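Local coordinates for putative oxidoreductase (Bacteroides fragilis NCTC 9343, PDB 3FHL), which probably acts as an oxidoreductase of the Gfo/Idh/MocA family, using a nucleotide cofactor bound by its Rossmann domain, at residues K96-T101 against L117-Y122. Numbering follows the deposited sequence.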
loop_
_atom_site.group_PDB
_atom_site.type_symbol
_atom_site.label_atom_id
_atom_site.label_comp_id
_atom_site.label_asym_id
_atom_site.label_seq_id
_atom_site.Cartn_x
_atom_site.Cartn_y
_atom_site.Cartn_z
ATOM N N LYS C 96 -9.207 10.942 23.830
ATOM C CA LYS C 96 -9.794 9.747 23.224
ATOM C C LYS C 96 -9.709 8.581 24.208
ATOM O O LYS C 96 -8.670 8.392 24.847
ATOM C CB LYS C 96 -9.069 9.385 21.933
ATOM C CG LYS C 96 -9.335 10.351 20.786
ATOM C CD LYS C 96 -8.170 10.352 19.803
ATOM C CE LYS C 96 -7.934 8.970 19.204
ATOM N NZ LYS C 96 -6.724 8.965 18.320
ATOM N N PRO C 97 -10.796 7.799 24.335
ATOM C CA PRO C 97 -12.073 7.922 23.618
ATOM C C PRO C 97 -12.958 9.035 24.184
ATOM O O PRO C 97 -13.175 9.101 25.399
ATOM C CB PRO C 97 -12.735 6.548 23.818
ATOM C CG PRO C 97 -11.745 5.717 24.609
ATOM C CD PRO C 97 -10.816 6.667 25.270
ATOM N N PHE C 98 -13.420 9.910 23.291
ATOM C CA PHE C 98 -14.287 11.044 23.623
ATOM C C PHE C 98 -15.483 10.580 24.453
ATOM O O PHE C 98 -15.636 10.992 25.603
ATOM C CB PHE C 98 -14.706 11.749 22.318
ATOM C CG PHE C 98 -15.701 12.884 22.482
ATOM C CD1 PHE C 98 -15.653 13.761 23.566
ATOM C CD2 PHE C 98 -16.663 13.101 21.499
ATOM C CE1 PHE C 98 -16.574 14.794 23.682
ATOM C CE2 PHE C 98 -17.573 14.139 21.603
ATOM C CZ PHE C 98 -17.535 14.983 22.693
ATOM N N THR C 99 -16.318 9.720 23.873
ATOM C CA THR C 99 -17.442 9.126 24.594
ATOM C C THR C 99 -17.572 7.660 24.215
ATOM O O THR C 99 -16.962 7.208 23.238
ATOM C CB THR C 99 -18.775 9.807 24.254
ATOM O OG1 THR C 99 -18.904 9.914 22.830
ATOM C CG2 THR C 99 -18.869 11.189 24.875
ATOM N N SER C 100 -18.378 6.922 24.976
ATOM C CA SER C 100 -18.631 5.520 24.666
ATOM C C SER C 100 -19.549 5.367 23.452
ATOM O O SER C 100 -19.429 4.396 22.711
ATOM C CB SER C 100 -19.182 4.771 25.885
ATOM O OG SER C 100 -20.483 5.212 26.221
ATOM N N THR C 101 -20.450 6.331 23.246
ATOM C CA THR C 101 -21.344 6.329 22.073
ATOM C C THR C 101 -21.361 7.674 21.346
ATOM O O THR C 101 -21.042 8.708 21.930
ATOM C CB THR C 101 -22.827 5.945 22.422
ATOM O OG1 THR C 101 -23.526 7.085 22.940
ATOM C CG2 THR C 101 -22.909 4.780 23.420
ATOM N N LEU C 117 -19.262 27.291 25.675
ATOM C CA LEU C 117 -18.030 26.735 26.224
ATOM C C LEU C 117 -17.270 25.944 25.156
ATOM O O LEU C 117 -17.884 25.349 24.267
ATOM C CB LEU C 117 -18.347 25.828 27.420
ATOM C CG LEU C 117 -19.032 26.485 28.628
ATOM C CD1 LEU C 117 -19.458 25.431 29.633
ATOM C CD2 LEU C 117 -18.121 27.524 29.269
ATOM N N MET C 118 -15.939 25.962 25.245
ATOM C CA MET C 118 -15.070 25.179 24.350
ATOM C C MET C 118 -15.138 23.690 24.708
ATOM O O MET C 118 -15.035 23.320 25.880
ATOM C CB MET C 118 -13.616 25.668 24.439
ATOM C CG MET C 118 -12.649 25.048 23.381
ATOM S SD MET C 118 -10.897 25.212 23.809
ATOM C CE MET C 118 -10.811 24.055 25.159
ATOM N N LEU C 119 -15.343 22.847 23.698
ATOM C CA LEU C 119 -15.191 21.396 23.866
ATOM C C LEU C 119 -14.241 20.855 22.796
ATOM O O LEU C 119 -14.584 20.810 21.613
ATOM C CB LEU C 119 -16.533 20.671 23.803
ATOM C CG LEU C 119 -16.538 19.147 23.990
ATOM C CD1 LEU C 119 -15.956 18.740 25.340
ATOM C CD2 LEU C 119 -17.953 18.618 23.817
ATOM N N SER C 120 -13.050 20.463 23.245
ATOM C CA SER C 120 -11.967 19.982 22.390
ATOM C C SER C 120 -11.699 18.500 22.633
ATOM O O SER C 120 -11.844 18.015 23.758
ATOM C CB SER C 120 -10.691 20.792 22.674
ATOM O OG SER C 120 -9.552 20.289 21.981
ATOM N N VAL C 121 -11.321 17.778 21.571
ATOM C CA VAL C 121 -10.788 16.429 21.727
ATOM C C VAL C 121 -9.306 16.418 21.357
ATOM O O VAL C 121 -8.923 16.924 20.303
ATOM C CB VAL C 121 -11.615 15.358 20.968
ATOM C CG1 VAL C 121 -10.915 13.992 21.001
ATOM C CG2 VAL C 121 -12.985 15.207 21.615
ATOM N N TYR C 122 -8.486 15.874 22.253
ATOM C CA TYR C 122 -7.031 15.818 22.083
ATOM C C TYR C 122 -6.620 14.877 20.946
ATOM O O TYR C 122 -6.729 13.656 21.067
ATOM C CB TYR C 122 -6.370 15.367 23.383
ATOM C CG TYR C 122 -4.862 15.487 23.386
ATOM C CD1 TYR C 122 -4.240 16.728 23.242
ATOM C CD2 TYR C 122 -4.061 14.366 23.561
ATOM C CE1 TYR C 122 -2.858 16.853 23.260
ATOM C CE2 TYR C 122 -2.687 14.474 23.580
ATOM C CZ TYR C 122 -2.091 15.719 23.436
ATOM O OH TYR C 122 -0.726 15.822 23.444
HETATM O O HOH W 1 -6.689 11.734 22.929
#
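Phe98 lays one face of its ring against the CG2 methyl of Val121. This is a CH-pi contact: Val121 CG2 stands 4.0 Å from the centroid of the Phe98 ring, over its face. The methyl sits off centre, and its nearest ring atom is Phe98 CD1. Thr99 CG2 covers the opposite face, so the ring lies between two methyls. With CG anti to the backbone N (chi1 175°), the Phe98 ring reaches out until CZ meets Leu119 CD2 tip to tip, at 3.8 Å. Leu119 touches the ring at its edge. Leu108 of helix 102-115 and Ile331 and Leu332 of helix 328-347 also pack on Phe98.

Val121 turns its other methyl, CG1, to Lys96 CG at 4.0 Å, and the two side chains cross at about a right angle. Lys96 NZ hydrogen-bonds to Ser181 OG. No direct hydrogen bond joins the segments. Instead, a water accepts from Lys96 N (2.8 Å) and donates to Tyr122 O (2.7 Å), bridging the backbones just past the end of strand 91-95.

Glu95, Lys96 and cis-Pro97 form the Glu-Lys-Pro motif of the Gfo/Idh/MocA family. Lys96 and the Phe98 that follows the motif pack against strand 119-122, the last strand of the parallel Rossmann sheet.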